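Local coordinates for major pilin protein fimA (Silicibacter pomeroyi, PDB 2IMH) that is of unknown function, being a member of the uncharacterised DUF1028 family although it carries the name of a fimbrial subunit, at residues T4-A9 / A43-A48; S25-G30 / R181-P186; L164-L169 / N188-L193. All coordinates share one frame; numbering follows the deposited sequence. Where two conformers were deposited one is given.

Contact 1: T4-A9 / A43-A48; sequences TFSILA and ASQGAA
A single direct hydrogen bond crosses between strand 4-11 and strand 40-45. Ser-6 OG donates to Gln-45 OE1 over 2.7 Å. The hydroxyl comes in the plane of the amide, onto a lone pair, at a C=O...O angle of 119°. Gln-45 CG sits in the crowded position between backbone N and carbonyl carbon (chi1 56°), and the chain then runs extended towards Ser-6. The other end of the amide is also held, since Gln-45 NE2 bonds to Gln-85 OE1. An alanine here would remove the amide and its bonds to Ser-6 and Gln-85, and would probably weaken the tie between the two sheets. A water makes a second polar link. It donates to Thr-4 OG1 (2.9 Å) and accepts from Gly-46 N (2.8 Å). Thr-4 OG1 is bonded to Ser-2 O as well. The apolar contacts are few. Thr-4 CG2 passes alongside the Gln-45 amide, 3.9 Å from CD. Leu-8 CD2 meets Ala-43 CB at 4.0 Å. Phe-5 and Ile-7 point away, onto helices 126-137 and 142-155. Two sheets thus lie face to face, with helices outside, consistent with the alpha-beta-beta-alpha sandwich of Ntn hydrolases.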
loop_
_atom_site.group_PDB
_atom_site.type_symbol
_atom_site.label_atom_id
_atom_site.label_comp_id
_atom_site.label_asym_id
_atom_site.label_seq_id
_atom_site.Cartn_x
_atom_site.Cartn_y
_atom_site.Cartn_z
ATOM N N THR A 4 -11.975 1.465 6.739
ATOM C CA THR A 4 -10.889 1.415 5.745
ATOM C C THR A 4 -9.729 2.291 6.155
ATOM O O THR A 4 -9.920 3.465 6.478
ATOM C CB THR A 4 -11.357 1.953 4.370
ATOM O OG1 THR A 4 -12.475 1.187 3.904
ATOM C CG2 THR A 4 -10.217 1.897 3.330
ATOM N N PHE A 5 -8.515 1.743 6.133
ATOM C CA PHE A 5 -7.331 2.591 6.288
ATOM C C PHE A 5 -6.203 2.063 5.430
ATOM O O PHE A 5 -6.113 0.853 5.197
ATOM C CB PHE A 5 -6.892 2.780 7.756
ATOM C CG PHE A 5 -6.886 1.520 8.574
ATOM C CD1 PHE A 5 -5.855 0.573 8.445
ATOM C CD2 PHE A 5 -7.889 1.294 9.520
ATOM C CE1 PHE A 5 -5.839 -0.575 9.243
ATOM C CE2 PHE A 5 -7.894 0.153 10.304
ATOM C CZ PHE A 5 -6.860 -0.794 10.166
ATOM N N SER A 6 -5.397 2.980 4.906
ATOM C CA SER A 6 -4.253 2.610 4.055
ATOM C C SER A 6 -3.069 3.536 4.284
ATOM O O SER A 6 -3.224 4.689 4.697
ATOM C CB SER A 6 -4.642 2.611 2.579
ATOM O OG SER A 6 -4.976 3.909 2.114
ATOM N N ILE A 7 -1.878 3.019 4.029
ATOM C CA ILE A 7 -0.682 3.824 4.189
ATOM C C ILE A 7 0.185 3.588 2.969
ATOM O O ILE A 7 0.287 2.456 2.518
ATOM C CB ILE A 7 0.090 3.480 5.484
ATOM C CG1 ILE A 7 1.277 4.429 5.669
ATOM C CG2 ILE A 7 0.476 1.985 5.558
ATOM C CD1 ILE A 7 1.724 4.538 7.092
ATOM N N LEU A 8 0.711 4.671 2.405
ATOM C CA LEU A 8 1.718 4.610 1.326
ATOM C C LEU A 8 3.015 5.167 1.877
ATOM O O LEU A 8 3.004 6.150 2.617
ATOM C CB LEU A 8 1.292 5.429 0.111
ATOM C CG LEU A 8 -0.115 5.165 -0.444
ATOM C CD1 LEU A 8 -0.474 6.157 -1.564
ATOM C CD2 LEU A 8 -0.235 3.716 -0.899
ATOM N N ALA A 9 4.141 4.572 1.492
ATOM C CA ALA A 9 5.418 5.080 1.984
ATOM C C ALA A 9 6.554 4.786 1.029
ATOM O O ALA A 9 6.480 3.850 0.240
ATOM C CB ALA A 9 5.742 4.479 3.360
ATOM N N ALA A 43 -3.424 4.750 -3.491
ATOM C CA ALA A 43 -4.414 4.028 -2.690
ATOM C C ALA A 43 -5.745 4.609 -3.104
ATOM O O ALA A 43 -5.998 5.783 -2.840
ATOM C CB ALA A 43 -4.167 4.268 -1.179
ATOM N N SER A 44 -6.576 3.813 -3.775
ATOM C CA SER A 44 -7.865 4.317 -4.256
ATOM C C SER A 44 -8.964 3.576 -3.505
ATOM O O SER A 44 -9.048 2.350 -3.575
ATOM C CB SER A 44 -7.974 4.125 -5.771
ATOM O OG SER A 44 -9.249 4.543 -6.268
ATOM N N GLN A 45 -9.798 4.322 -2.780
ATOM C CA GLN A 45 -10.714 3.697 -1.818
ATOM C C GLN A 45 -11.968 4.558 -1.661
ATOM O O GLN A 45 -12.286 5.369 -2.552
ATOM C CB GLN A 45 -9.996 3.490 -0.468
ATOM C CG GLN A 45 -9.408 4.764 0.121
ATOM C CD GLN A 45 -8.266 4.507 1.107
ATOM O OE1 GLN A 45 -7.380 3.695 0.835
ATOM N NE2 GLN A 45 -8.279 5.214 2.249
ATOM N N GLY A 46 -12.657 4.383 -0.537
ATOM C CA GLY A 46 -13.867 5.173 -0.248
ATOM C C GLY A 46 -15.149 4.391 -0.466
ATOM O O GLY A 46 -15.125 3.169 -0.682
ATOM N N ALA A 47 -16.276 5.103 -0.420
ATOM C CA ALA A 47 -17.591 4.467 -0.412
ATOM C C ALA A 47 -17.886 3.727 -1.701
ATOM O O ALA A 47 -18.454 2.615 -1.673
ATOM C CB ALA A 47 -18.679 5.510 -0.116
ATOM N N ALA A 48 -17.498 4.353 -2.817
ATOM C CA ALA A 48 -17.663 3.796 -4.146
ATOM C C ALA A 48 -16.310 3.964 -4.843
ATOM O O ALA A 48 -16.103 4.906 -5.620
ATOM C CB ALA A 48 -18.756 4.538 -4.896
HETATM O O HOH W 1 -12.881 2.216 1.208
#

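Contact 2: S25-G30 / R181-P186; sequences SLCVGG and RIDYHP
Arg-181 starts the contact by laying its guanidinium flat against the first turn of helix 28-32. Gly-30 N sits over the centre of one face, 3.4 Å from Arg-181 CZ. A bend at chi3 (51°) turns the group back along its own segment. There it grips Asp-183 side-on, one nitrogen to each carboxylate oxygen. Arg-181 NE reaches Asp-183 OD1 at 2.9 Å, and Arg-181 NH2 forms the salt bridge to OD2 at 2.8 Å. Both oxygens use their syn lone pairs. The two-point grip limits rotation of either group, though OD2 sits somewhat out of the guanidinium plane. The closeness depends on glycine: a CB on Gly-29 would collide with Arg-181 CG. Asp-183 then makes the main bond between the segments. Its carbonyl O accepts from Cys-27 N at 2.9 Å, on a lone pair and nearly straight (160°). Cys-27 is the N-cap residue of the helix. A water accepts from Gly-29 N (2.9 Å) and lies 2.7 Å from Asp-183 OD1, to which it can donate. The Asp-183 carboxylate, although paired with Arg-181, is probably also favoured by the N-terminal end of helix 28-32. Next, Tyr-184 lies alongside Leu-26, pointing the same way, with its CD1 3.7 Å from Leu-26 CD2. Behind this surface contact, Ile-182 pairs with Ala-166 of strand 165-172 and packs on helix 189-200. Val-28 rests on strand 16-23, and helix 28-32 lies on the face of the six-stranded sheet that is turned to the four-stranded sheet, while helix 189-200 covers the other face.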
loop_
_atom_site.group_PDB
_atom_site.type_symbol
_atom_site.label_atom_id
_atom_site.label_comp_id
_atom_site.label_asym_id
_atom_site.label_seq_id
_atom_site.Cartn_x
_atom_site.Cartn_y
_atom_site.Cartn_z
ATOM N N SER A 25 -14.094 -5.228 4.739
ATOM C CA SER A 25 -14.691 -5.902 3.592
ATOM C C SER A 25 -13.662 -6.800 2.888
ATOM O O SER A 25 -12.577 -7.032 3.423
ATOM C CB SER A 25 -15.289 -4.871 2.628
ATOM O OG SER A 25 -16.157 -5.479 1.676
ATOM N N LEU A 26 -13.995 -7.289 1.699
ATOM C CA LEU A 26 -13.147 -8.268 0.986
ATOM C C LEU A 26 -12.111 -7.607 0.092
ATOM O O LEU A 26 -12.315 -6.495 -0.385
ATOM C CB LEU A 26 -14.017 -9.169 0.113
ATOM C CG LEU A 26 -15.221 -9.825 0.780
ATOM C CD1 LEU A 26 -15.926 -10.710 -0.242
ATOM C CD2 LEU A 26 -14.834 -10.632 2.048
ATOM N N CYS A 27 -11.013 -8.322 -0.162
ATOM C CA CYS A 27 -10.165 -8.013 -1.301
ATOM C C CYS A 27 -9.577 -6.599 -1.289
ATOM O O CYS A 27 -9.377 -6.010 -2.352
ATOM C CB CYS A 27 -10.941 -8.228 -2.612
ATOM S SG CYS A 27 -11.569 -9.921 -2.852
ATOM N N VAL A 28 -9.282 -6.054 -0.106
ATOM C CA VAL A 28 -8.655 -4.724 -0.064
ATOM C C VAL A 28 -7.447 -4.572 -1.003
ATOM O O VAL A 28 -7.286 -3.544 -1.654
ATOM C CB VAL A 28 -8.265 -4.283 1.372
ATOM C CG1 VAL A 28 -7.220 -5.239 1.982
ATOM C CG2 VAL A 28 -7.777 -2.822 1.375
ATOM N N GLY A 29 -6.580 -5.583 -1.073
ATOM C CA GLY A 29 -5.401 -5.468 -1.958
ATOM C C GLY A 29 -5.792 -5.233 -3.416
ATOM O O GLY A 29 -5.151 -4.453 -4.118
ATOM N N GLY A 30 -6.843 -5.912 -3.862
ATOM C CA GLY A 30 -7.338 -5.803 -5.223
ATOM C C GLY A 30 -7.961 -4.456 -5.512
ATOM O O GLY A 30 -7.784 -3.896 -6.601
ATOM N N ARG A 181 -1.640 -10.682 -0.181
ATOM C CA ARG A 181 -3.062 -10.412 0.016
ATOM C C ARG A 181 -3.740 -11.449 0.879
ATOM O O ARG A 181 -3.599 -12.656 0.649
ATOM C CB ARG A 181 -3.773 -10.283 -1.332
ATOM C CG ARG A 181 -3.522 -8.909 -1.967
ATOM C CD ARG A 181 -4.045 -8.804 -3.364
ATOM N NE ARG A 181 -5.440 -9.219 -3.504
ATOM C CZ ARG A 181 -6.085 -9.162 -4.666
ATOM N NH1 ARG A 181 -5.459 -8.682 -5.738
ATOM N NH2 ARG A 181 -7.340 -9.572 -4.760
ATOM N N ILE A 182 -4.434 -10.959 1.901
ATOM C CA ILE A 182 -5.436 -11.735 2.624
ATOM C C ILE A 182 -6.777 -11.148 2.215
ATOM O O ILE A 182 -7.158 -10.072 2.681
ATOM C CB ILE A 182 -5.248 -11.618 4.164
ATOM C CG1 ILE A 182 -3.808 -11.991 4.590
ATOM C CG2 ILE A 182 -6.287 -12.469 4.903
ATOM C CD1 ILE A 182 -3.390 -13.422 4.264
ATOM N N ASP A 183 -7.471 -11.822 1.300
ATOM C CA ASP A 183 -8.684 -11.231 0.710
ATOM C C ASP A 183 -9.915 -11.461 1.584
ATOM O O ASP A 183 -10.935 -10.767 1.441
ATOM C CB ASP A 183 -8.924 -11.790 -0.697
ATOM C CG ASP A 183 -8.069 -11.104 -1.762
ATOM O OD1 ASP A 183 -7.304 -10.153 -1.444
ATOM O OD2 ASP A 183 -8.156 -11.550 -2.930
ATOM N N TYR A 184 -9.815 -12.440 2.478
ATOM C CA TYR A 184 -10.833 -12.669 3.510
ATOM C C TYR A 184 -10.237 -13.468 4.663
ATOM O O TYR A 184 -9.562 -14.491 4.455
ATOM C CB TYR A 184 -12.056 -13.409 2.943
ATOM C CG TYR A 184 -12.972 -13.901 4.045
ATOM C CD1 TYR A 184 -13.871 -13.032 4.671
ATOM C CD2 TYR A 184 -12.906 -15.230 4.491
ATOM C CE1 TYR A 184 -14.701 -13.475 5.696
ATOM C CE2 TYR A 184 -13.733 -15.685 5.527
ATOM C CZ TYR A 184 -14.621 -14.798 6.121
ATOM O OH TYR A 184 -15.451 -15.230 7.144
ATOM N N HIS A 185 -10.471 -12.994 5.881
ATOM C CA HIS A 185 -10.194 -13.788 7.080
ATOM C C HIS A 185 -11.272 -13.413 8.081
ATOM O O HIS A 185 -11.562 -12.227 8.223
ATOM C CB HIS A 185 -8.799 -13.483 7.650
ATOM C CG HIS A 185 -8.369 -14.427 8.734
ATOM N ND1 HIS A 185 -8.766 -14.289 10.049
ATOM C CD2 HIS A 185 -7.567 -15.520 8.694
ATOM C CE1 HIS A 185 -8.225 -15.257 10.771
ATOM N NE2 HIS A 185 -7.498 -16.023 9.971
ATOM N N PRO A 186 -11.885 -14.415 8.751
ATOM C CA PRO A 186 -13.053 -14.169 9.609
ATOM C C PRO A 186 -12.797 -13.277 10.828
ATOM O O PRO A 186 -13.730 -12.596 11.301
ATOM C CB PRO A 186 -13.490 -15.585 10.037
ATOM C CG PRO A 186 -12.280 -16.426 9.890
ATOM C CD PRO A 186 -11.521 -15.842 8.717
HETATM O O HOH W 2 -6.450 -8.168 0.238
#

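Contact 3: L164-L169 / N188-L193; sequences LSAAML and NPIGAL
Ala-166 CB points into the first turn of helix 189-200 and lies 3.8 Å from Pro-189 O. The same methyl touches Leu-193 CD2 at 4.0 Å and Ile-190 CG1 at 4.3 Å. One small side chain therefore meets three helix residues, and the helix comes close to the strand backbone. Pro-189 packs beside it. Its CB and CG rest on the main chain where the strand begins, with CG 3.7 Å from Ser-165 N. Leu-193, one turn further on, has CG anti to its backbone N (chi1 -172°). This drops CD2 onto the strand, 3.8 Å from Ala-167 C. Selenomethionine Met-168 reaches the same methyl from further along, CE to Leu-193 CD2 at 4.4 Å. No hydrogen bond crosses the contact. It is helix-on-sheet packing, consistent with the outer helical layer of an alpha-beta-beta-alpha sandwich. The short axes approach to 7.2 Å at an angle of 35°. The strand enters through a classic beta bulge, in which Leu-164 and Ser-165 both face Thr-23. Ser-165 points away from the helix, and its OG bonds to Ser-25 O and Val-28 N. The helix start is fixed by its N-cap, Asn-188. Asn-188 OD1 accepts from Gly-191 N at 3.0 Å, with the donor well above the carbonyl plane (63° out of it). A CB on Gly-191 would clash with Asn-188 ND2. Helix 142-155 lies beside helix 189-200 in the same layer, touching Met-168 through Leu-146 and Ile-190 through Ile-151.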
loop_
_atom_site.group_PDB
_atom_site.type_symbol
_atom_site.label_atom_id
_atom_site.label_comp_id
_atom_site.label_asym_id
_atom_site.label_seq_id
_atom_site.Cartn_x
_atom_site.Cartn_y
_atom_site.Cartn_z
ATOM N N LEU A 164 -11.831 -7.595 7.691
ATOM C CA LEU A 164 -11.971 -8.865 6.977
ATOM C C LEU A 164 -10.869 -9.102 5.939
ATOM O O LEU A 164 -10.666 -10.249 5.511
ATOM C CB LEU A 164 -13.342 -8.986 6.294
ATOM C CG LEU A 164 -14.577 -9.092 7.192
ATOM C CD1 LEU A 164 -15.819 -9.213 6.298
ATOM C CD2 LEU A 164 -14.432 -10.284 8.170
ATOM N N SER A 165 -10.169 -8.042 5.528
ATOM C CA SER A 165 -9.056 -8.214 4.561
ATOM C C SER A 165 -7.897 -7.263 4.831
ATOM O O SER A 165 -8.072 -6.184 5.416
ATOM C CB SER A 165 -9.556 -8.084 3.122
ATOM O OG SER A 165 -9.965 -6.746 2.811
ATOM N N ALA A 166 -6.708 -7.667 4.412
ATOM C CA ALA A 166 -5.511 -6.852 4.579
ATOM C C ALA A 166 -4.579 -7.168 3.424
ATOM O O ALA A 166 -4.648 -8.259 2.840
ATOM C CB ALA A 166 -4.817 -7.166 5.917
ATOM N N ALA A 167 -3.720 -6.209 3.076
ATOM C CA ALA A 167 -2.748 -6.421 2.015
ATOM C C ALA A 167 -1.533 -5.523 2.153
ATOM O O ALA A 167 -1.576 -4.480 2.827
ATOM C CB ALA A 167 -3.385 -6.190 0.664
HETATM N N MSE A 168 -0.477 -5.924 1.451
HETATM C CA MSE A 168 0.735 -5.125 1.345
HETATM C C MSE A 168 1.251 -5.240 -0.074
HETATM O O MSE A 168 1.046 -6.263 -0.741
HETATM C CB MSE A 168 1.812 -5.615 2.321
HETATM C CG MSE A 168 2.993 -4.660 2.488
HETATM SE SE MSE A 168 4.048 -5.040 4.098
HETATM C CE MSE A 168 2.621 -4.685 5.367
ATOM N N LEU A 169 1.908 -4.180 -0.531
ATOM C CA LEU A 169 2.507 -4.176 -1.848
ATOM C C LEU A 169 3.819 -3.425 -1.713
ATOM O O LEU A 169 3.812 -2.262 -1.281
ATOM C CB LEU A 169 1.588 -3.468 -2.849
ATOM C CG LEU A 169 2.172 -3.300 -4.256
ATOM C CD1 LEU A 169 2.336 -4.689 -4.885
ATOM C CD2 LEU A 169 1.319 -2.384 -5.151
ATOM N N ASN A 188 -8.999 -12.067 11.886
ATOM C CA ASN A 188 -7.700 -11.396 12.016
ATOM C C ASN A 188 -6.869 -11.383 10.726
ATOM O O ASN A 188 -5.838 -12.074 10.637
ATOM C CB ASN A 188 -6.884 -12.005 13.165
ATOM C CG ASN A 188 -5.644 -11.178 13.519
ATOM O OD1 ASN A 188 -5.441 -10.066 13.014
ATOM N ND2 ASN A 188 -4.808 -11.731 14.391
ATOM N N PRO A 189 -7.310 -10.593 9.735
ATOM C CA PRO A 189 -6.597 -10.556 8.464
ATOM C C PRO A 189 -5.193 -9.960 8.635
ATOM O O PRO A 189 -4.279 -10.373 7.932
ATOM C CB PRO A 189 -7.511 -9.705 7.568
ATOM C CG PRO A 189 -8.244 -8.826 8.529
ATOM C CD PRO A 189 -8.488 -9.710 9.719
ATOM N N ILE A 190 -4.997 -9.024 9.558
ATOM C CA ILE A 190 -3.648 -8.451 9.715
ATOM C C ILE A 190 -2.659 -9.519 10.215
ATOM O O ILE A 190 -1.534 -9.621 9.710
ATOM C CB ILE A 190 -3.608 -7.188 10.606
ATOM C CG1 ILE A 190 -4.519 -6.097 10.029
ATOM C CG2 ILE A 190 -2.166 -6.713 10.733
ATOM C CD1 ILE A 190 -4.628 -4.845 10.920
ATOM N N GLY A 191 -3.097 -10.319 11.188
ATOM C CA GLY A 191 -2.269 -11.417 11.717
ATOM C C GLY A 191 -1.924 -12.402 10.618
ATOM O O GLY A 191 -0.773 -12.895 10.516
ATOM N N ALA A 192 -2.918 -12.693 9.788
ATOM C CA ALA A 192 -2.715 -13.649 8.704
ATOM C C ALA A 192 -1.735 -13.079 7.672
ATOM O O ALA A 192 -0.927 -13.819 7.091
ATOM C CB ALA A 192 -4.038 -14.025 8.062
ATOM N N LEU A 193 -1.824 -11.764 7.444
ATOM C CA LEU A 193 -0.866 -11.071 6.585
ATOM C C LEU A 193 0.549 -11.186 7.113
ATOM O O LEU A 193 1.457 -11.454 6.343
ATOM C CB LEU A 193 -1.229 -9.591 6.426
ATOM C CG LEU A 193 -0.412 -8.802 5.392
ATOM C CD1 LEU A 193 -0.492 -9.397 3.992
ATOM C CD2 LEU A 193 -0.906 -7.336 5.390
#

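How the contacts relate
Contacts 1 and 3 are buried, while contact 2 lies at the surface. All three reach the six-stranded sheet. Contact 1 joins that sheet to the second one, through a polar amide, a hydroxyl and a water, with a little apolar packing. Contact 3 joins it to a helix, by apolar packing alone. Contact 2 alone of the three has an ion pair, set against a helix start. Contacts 2 and 3 touch, and their centres are about 7 Å apart. A backbone hydrogen bond runs from His-185 N to Leu-164 O, and Gly-29 CA packs on Ala-167 CB. Strand 165-172 thus meets helix 189-200 and the 25-30 segment at once. Contact 1 touches neither.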